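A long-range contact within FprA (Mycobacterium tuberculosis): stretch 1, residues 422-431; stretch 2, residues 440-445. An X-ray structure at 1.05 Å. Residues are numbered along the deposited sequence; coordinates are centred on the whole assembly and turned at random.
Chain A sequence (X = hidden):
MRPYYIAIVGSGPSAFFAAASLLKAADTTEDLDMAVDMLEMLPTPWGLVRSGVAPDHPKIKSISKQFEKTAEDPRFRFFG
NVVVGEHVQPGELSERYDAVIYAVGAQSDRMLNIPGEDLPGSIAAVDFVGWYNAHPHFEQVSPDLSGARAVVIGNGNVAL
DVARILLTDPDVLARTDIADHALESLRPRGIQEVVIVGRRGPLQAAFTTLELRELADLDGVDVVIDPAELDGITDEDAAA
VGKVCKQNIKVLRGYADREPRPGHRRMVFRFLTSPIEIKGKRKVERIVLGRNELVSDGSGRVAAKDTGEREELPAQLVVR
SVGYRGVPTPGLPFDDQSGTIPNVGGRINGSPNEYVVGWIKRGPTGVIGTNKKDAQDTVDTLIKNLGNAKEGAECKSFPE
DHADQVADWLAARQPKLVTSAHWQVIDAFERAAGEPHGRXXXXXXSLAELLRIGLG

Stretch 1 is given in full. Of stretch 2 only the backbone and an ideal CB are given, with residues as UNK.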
ATOM      1  N   HIS A 422      19.415 -10.331 -11.478  1.00 11.28           N
ATOM      2  CA  HIS A 422      18.279 -10.767 -12.265  1.00 10.95           C
ATOM      3  C   HIS A 422      17.076  -9.850 -12.164  1.00 10.42           C
ATOM      4  O   HIS A 422      16.356  -9.674 -13.142  1.00 10.17           O
ATOM      5  CB  HIS A 422      17.985 -12.192 -11.964  1.00 12.05           C
ATOM      6  CG  HIS A 422      19.080 -13.066 -12.487  1.00 14.67           C
ATOM      7  ND1 HIS A 422      19.057 -13.634 -13.732  1.00 19.88           N
ATOM      8  CD2 HIS A 422      20.341 -13.249 -12.032  1.00 19.31           C
ATOM      9  CE1 HIS A 422      20.176 -14.314 -13.929  1.00 17.52           C
ATOM     10  NE2 HIS A 422      20.989 -14.061 -12.930  1.00 22.00           N
ATOM     11  N   TRP A 423      16.857  -9.238 -11.004  1.00  9.97           N
ATOM     12  CA  TRP A 423      15.883  -8.156 -10.946  1.00  9.37           C
ATOM     13  C   TRP A 423      16.295  -7.067 -11.928  1.00  9.05           C
ATOM     14  O   TRP A 423      15.434  -6.507 -12.607  1.00  8.86           O
ATOM     15  CB  TRP A 423      15.782  -7.594  -9.516  1.00  9.70           C
ATOM     16  CG  TRP A 423      15.476  -6.116  -9.501  1.00  9.50           C
ATOM     17  CD1 TRP A 423      16.305  -5.165  -9.074  1.00 10.16           C
ATOM     18  CD2 TRP A 423      14.317  -5.453  -9.995  1.00  9.19           C
ATOM     19  NE1 TRP A 423      15.752  -3.924  -9.251  1.00 10.31           N
ATOM     20  CE2 TRP A 423      14.531  -4.078  -9.838  1.00  9.77           C
ATOM     21  CE3 TRP A 423      13.118  -5.874 -10.592  1.00  9.43           C
ATOM     22  CZ2 TRP A 423      13.594  -3.123 -10.207  1.00 10.56           C
ATOM     23  CZ3 TRP A 423      12.187  -4.912 -10.989  1.00 10.45           C
ATOM     24  CH2 TRP A 423      12.445  -3.553 -10.809  1.00 10.52           C
ATOM     25  N   GLN A 424      17.576  -6.741 -12.026  1.00  9.51           N
ATOM     26  CA  GLN A 424      17.987  -5.678 -12.937  1.00  9.51           C
ATOM     27  C   GLN A 424      17.631  -5.998 -14.377  1.00  9.62           C
ATOM     28  O   GLN A 424      17.354  -5.095 -15.162  1.00  9.82           O
ATOM     29  CB  GLN A 424      19.469  -5.361 -12.748  1.00 10.70           C
ATOM     30  CG  GLN A 424      19.745  -4.681 -11.408  1.00 11.33           C
ATOM     31  CD  GLN A 424      21.198  -4.553 -11.081  1.00 14.32           C
ATOM     32  OE1 GLN A 424      22.038  -4.620 -11.932  1.00 19.97           O
ATOM     33  NE2 GLN A 424      21.504  -4.336  -9.832  1.00 18.59           N
ATOM     34  N   VAL A 425      17.636  -7.270 -14.737  1.00  9.17           N
ATOM     35  CA  VAL A 425      17.196  -7.704 -16.068  1.00  9.40           C
ATOM     36  C   VAL A 425      15.696  -7.485 -16.225  1.00  8.94           C
ATOM     37  O   VAL A 425      15.270  -6.929 -17.236  1.00  8.85           O
ATOM     38  CB  VAL A 425      17.576  -9.178 -16.326  1.00  9.85           C
ATOM     39  CG1 VAL A 425      17.082  -9.647 -17.669  1.00  9.86           C
ATOM     40  CG2 VAL A 425      19.087  -9.360 -16.224  1.00 10.35           C
ATOM     41  N   ILE A 426      14.888  -7.914 -15.267  1.00  8.83           N
ATOM     42  CA  ILE A 426      13.459  -7.617 -15.293  1.00  8.54           C
ATOM     43  C   ILE A 426      13.228  -6.120 -15.478  1.00  8.44           C
ATOM     44  O   ILE A 426      12.429  -5.704 -16.300  1.00  8.49           O
ATOM     45  CB  ILE A 426      12.773  -8.104 -14.009  1.00  9.10           C
ATOM     46  CG1 ILE A 426      12.742  -9.642 -13.958  1.00  9.83           C
ATOM     47  CG2 ILE A 426      11.353  -7.532 -13.893  1.00  9.16           C
ATOM     48  CD1 ILE A 426      12.322 -10.217 -12.605  1.00  9.93           C
ATOM     49  N   ASP A 427      13.911  -5.315 -14.660  1.00  8.36           N
ATOM     50  CA  ASP A 427      13.751  -3.875 -14.691  1.00  8.53           C
ATOM     51  C   ASP A 427      14.061  -3.317 -16.081  1.00  8.44           C
ATOM     52  O   ASP A 427      13.303  -2.519 -16.633  1.00  9.23           O
ATOM     53  CB  ASP A 427      14.654  -3.275 -13.628  1.00  8.93           C
ATOM     54  CG  ASP A 427      14.568  -1.791 -13.530  1.00  9.46           C
ATOM     55  OD1 ASP A 427      13.453  -1.247 -13.604  1.00 11.06           O
ATOM     56  OD2 ASP A 427      15.606  -1.132 -13.420  1.00 10.73           O
ATOM     57  N   ALA A 428      15.191  -3.733 -16.633  1.00  9.14           N
ATOM     58  CA  ALA A 428      15.570  -3.266 -17.944  1.00  9.09           C
ATOM     59  C   ALA A 428      14.556  -3.676 -18.998  1.00  8.74           C
ATOM     60  O   ALA A 428      14.247  -2.890 -19.898  1.00  9.21           O
ATOM     61  CB  ALA A 428      16.946  -3.798 -18.284  1.00  9.33           C
ATOM     62  N   PHE A 429      14.072  -4.898 -18.912  1.00  8.95           N
ATOM     63  CA  PHE A 429      13.069  -5.374 -19.854  1.00  8.71           C
ATOM     64  C   PHE A 429      11.827  -4.502 -19.807  1.00  8.77           C
ATOM     65  O   PHE A 429      11.305  -4.089 -20.837  1.00  8.69           O
ATOM     66  CB  PHE A 429      12.748  -6.825 -19.499  1.00  8.74           C
ATOM     67  CG  PHE A 429      11.855  -7.536 -20.476  1.00  8.92           C
ATOM     68  CD1 PHE A 429      12.379  -8.422 -21.413  1.00  9.47           C
ATOM     69  CD2 PHE A 429      10.475  -7.360 -20.448  1.00  9.62           C
ATOM     70  CE1 PHE A 429      11.566  -9.108 -22.269  1.00 10.05           C
ATOM     71  CE2 PHE A 429       9.675  -8.024 -21.316  1.00 10.65           C
ATOM     72  CZ  PHE A 429      10.223  -8.899 -22.230  1.00 10.39           C
ATOM     73  N   GLU A 430      11.329  -4.234 -18.611  1.00  8.57           N
ATOM     74  CA  GLU A 430      10.113  -3.470 -18.449  1.00  8.81           C
ATOM     75  C   GLU A 430      10.284  -2.049 -18.946  1.00  8.54           C
ATOM     76  O   GLU A 430       9.437  -1.517 -19.641  1.00  8.76           O
ATOM     77  CB  GLU A 430       9.677  -3.493 -16.990  1.00  8.55           C
ATOM     78  CG  GLU A 430       9.238  -4.851 -16.475  1.00  8.29           C
ATOM     79  CD  GLU A 430       8.701  -4.787 -15.060  1.00  8.43           C
ATOM     80  OE1 GLU A 430       9.096  -3.852 -14.320  1.00  9.90           O
ATOM     81  OE2 GLU A 430       7.878  -5.646 -14.689  1.00  8.33           O
ATOM     82  N   ARG A 431      11.394  -1.421 -18.595  1.00  8.84           N
ATOM     83  CA  ARG A 431      11.630  -0.055 -19.030  1.00  8.71           C
ATOM     84  C   ARG A 431      11.751   0.041 -20.542  1.00  9.09           C
ATOM     85  O   ARG A 431      11.202   0.930 -21.161  1.00  9.32           O
ATOM     86  CB  ARG A 431      12.827   0.573 -18.322  1.00  9.52           C
ATOM     87  CG  ARG A 431      12.568   0.943 -16.880  1.00  9.91           C
ATOM     88  CD  ARG A 431      13.717   1.653 -16.188  1.00 10.49           C
ATOM     89  NE  ARG A 431      14.759   0.716 -15.814  1.00 11.06           N
ATOM     90  CZ  ARG A 431      15.878   0.485 -16.491  1.00 11.17           C
ATOM     91  NH1 ARG A 431      16.179   1.143 -17.607  1.00 13.06           N
ATOM     92  NH2 ARG A 431      16.693  -0.430 -16.035  1.00 11.65           N
ATOM     93  N   UNK A 440       6.902   4.924 -18.701  1.00  9.92           N
ATOM     94  CA  UNK A 440       8.129   4.626 -17.961  1.00 10.00           C
ATOM     95  C   UNK A 440       8.544   3.159 -18.072  1.00  9.33           C
ATOM     96  O   UNK A 440       9.725   2.850 -18.090  1.00  9.82           O
ATOM     97  CB  UNK A 440       7.948   4.996 -16.487  1.00 10.00           C
ATOM     98  N   UNK A 441       7.544   2.295 -18.105  1.00  9.31           N
ATOM     99  CA  UNK A 441       7.778   0.873 -18.240  1.00  9.10           C
ATOM    100  C   UNK A 441       6.456   0.210 -18.598  1.00  8.96           C
ATOM    101  O   UNK A 441       5.389   0.805 -18.429  1.00  9.34           O
ATOM    102  CB  UNK A 441       8.371   0.281 -16.960  1.00  9.10           C
ATOM    103  N   UNK A 442       6.552  -1.031 -19.073  1.00  9.01           N
ATOM    104  CA  UNK A 442       5.390  -1.924 -19.161  1.00  9.06           C
ATOM    105  C   UNK A 442       5.744  -3.091 -18.297  1.00  9.29           C
ATOM    106  O   UNK A 442       6.723  -3.775 -18.542  1.00  9.22           O
ATOM    107  CB  UNK A 442       5.062  -2.350 -20.593  1.00  9.06           C
ATOM    108  N   UNK A 443       4.962  -3.304 -17.254  1.00  9.07           N
ATOM    109  CA  UNK A 443       5.253  -4.321 -16.278  1.00  8.74           C
ATOM    110  C   UNK A 443       4.866  -5.706 -16.721  1.00  9.01           C
ATOM    111  O   UNK A 443       3.859  -5.922 -17.370  1.00  9.82           O
ATOM    112  CB  UNK A 443       4.546  -3.990 -14.962  1.00  8.74           C
ATOM    113  N   UNK A 444       5.693  -6.662 -16.296  1.00  9.22           N
ATOM    114  CA  UNK A 444       5.390  -8.077 -16.413  1.00  9.17           C
ATOM    115  C   UNK A 444       4.431  -8.385 -15.243  1.00  9.58           C
ATOM    116  O   UNK A 444       4.775  -8.208 -14.072  1.00  9.77           O
ATOM    117  CB  UNK A 444       6.653  -8.939 -16.378  1.00  9.17           C
ATOM    118  N   UNK A 445       3.225  -8.832 -15.576  1.00 10.01           N
ATOM    119  CA  UNK A 445       2.105  -8.815 -14.643  1.00 10.35           C
ATOM    120  C   UNK A 445       1.789 -10.143 -13.972  1.00 10.17           C
ATOM    121  O   UNK A 445       0.875 -10.218 -13.168  1.00 11.18           O
ATOM    122  CB  UNK A 445       0.854  -8.331 -15.379  1.00 10.35           C
TER

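Stretch 2 runs without regular secondary structure past the helix of stretch 1, and the two approach most closely in CA distance at Arg431 and position 441, whose CA atoms lie 4.0 Å apart.

At position 440 the ideal CB points sideways and finds nothing of stretch 1 within 5.5 Å, so the helix places little demand on the side chain. Phi and psi of -64° and -36° admit most residues, proline among them. The deposited residue is Pro440, which meets the helix through its backbone: its O lies 3.6 Å from Arg431 CA in a CA-H...O contact.

Position 441 is extended (-166°/164°), and its ideal CB lies 3.4 Å from Glu430 O, beside the helix. Farther along the helix surface stand the carboxylates of Asp427 and Glu430, which call for a donor, preferably a positive charge. Their distance from the CB favours a long side chain, lysine or arginine; a short polar one would stop well before Asp427. Arg441 occupies the site. Its NH1 forms salt bridges with Asp427 OD1 at 2.8 Å and Glu430 OE1 at 2.9 Å, both acceptors lying near the guanidinium plane, and its NH2 also donates to Asp427 OD1 at 2.8 Å. Asp427 is shared, because Arg431 NH2 binds Asp427 OD2 at 2.9 Å. The carboxylate thus binds both arginines, which offsets the closeness of like charges, Arg431 NE and Arg441 NH2 being 4.2 Å apart, while Arg431 CG packs over one face of the Arg441 guanidinium.

At 442 the CB points away, so stretch 1 scarcely selects the side chain; the extended backbone suits beta-branched residues among others. The contact is made by the main chain. Val442 fills the position, and its N donates to Glu430 O at 3.0 Å.

The CB of 443 is directed away overall, yet lies 3.7 Å from Glu430 OE2. Many side chains that continue outward would fit. Lys443 does so in an extended conformation, its last three chi angles all t.

At position 444 the backbone N donates to Glu430 OE2 at 2.9 Å, and the CB, directed toward the helix, faces the apolar side chains of Ile426 and Phe429. Leucine, isoleucine or methionine would suit this surface. In Leu444, CD1 lies 4.3 Å from Ile426 CG2 and 4.0 Å from Phe429 CD2, while CD2 approaches Phe429 CE2 at 3.8 Å, so both methyls pack against the Phe429 ring.

At 445 the CB turns away with no part of stretch 1 within 5.5 Å, and the helix imposes no preference; Ala445 makes no contact.

Stretch 2, residues 440-445: PRVKLA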
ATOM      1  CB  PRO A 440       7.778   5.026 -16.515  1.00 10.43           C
ATOM      2  CG  PRO A 440       6.678   6.022 -16.669  1.00 12.04           C
ATOM      3  CD  PRO A 440       5.898   5.590 -17.840  1.00 10.33           C
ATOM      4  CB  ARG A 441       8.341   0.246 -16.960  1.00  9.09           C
ATOM      5  CG  ARG A 441       7.375   0.226 -15.810  1.00  9.87           C
ATOM      6  CD  ARG A 441       7.943  -0.412 -14.540  1.00 11.00           C
ATOM      7  NE  ARG A 441       9.113   0.299 -14.037  1.00 10.71           N
ATOM      8  CZ  ARG A 441      10.353  -0.204 -13.850  1.00 11.46           C
ATOM      9  NH1 ARG A 441      10.675  -1.482 -14.083  1.00 11.31           N
ATOM     10  NH2 ARG A 441      11.298   0.602 -13.407  1.00 13.03           N
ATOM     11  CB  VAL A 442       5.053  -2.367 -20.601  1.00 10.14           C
ATOM     12  CG1 VAL A 442       3.859  -3.271 -20.590  1.00 10.97           C
ATOM     13  CG2 VAL A 442       4.844  -1.188 -21.500  1.00 12.49           C
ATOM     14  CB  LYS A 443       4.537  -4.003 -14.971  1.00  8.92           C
ATOM     15  CG  LYS A 443       5.069  -2.793 -14.256  1.00  9.53           C
ATOM     16  CD  LYS A 443       4.255  -2.503 -13.016  1.00 10.37           C
ATOM     17  CE  LYS A 443       4.773  -1.315 -12.282  1.00 10.49           C
ATOM     18  NZ  LYS A 443       3.853  -0.961 -11.123  1.00 10.30           N
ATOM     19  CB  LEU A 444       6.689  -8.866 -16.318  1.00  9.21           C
ATOM     20  CG  LEU A 444       7.648  -8.621 -17.484  1.00  9.76           C
ATOM     21  CD1 LEU A 444       9.029  -9.070 -17.119  1.00 11.58           C
ATOM     22  CD2 LEU A 444       7.167  -9.352 -18.727  1.00 12.01           C
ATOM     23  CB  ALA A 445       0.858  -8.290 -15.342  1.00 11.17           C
TER
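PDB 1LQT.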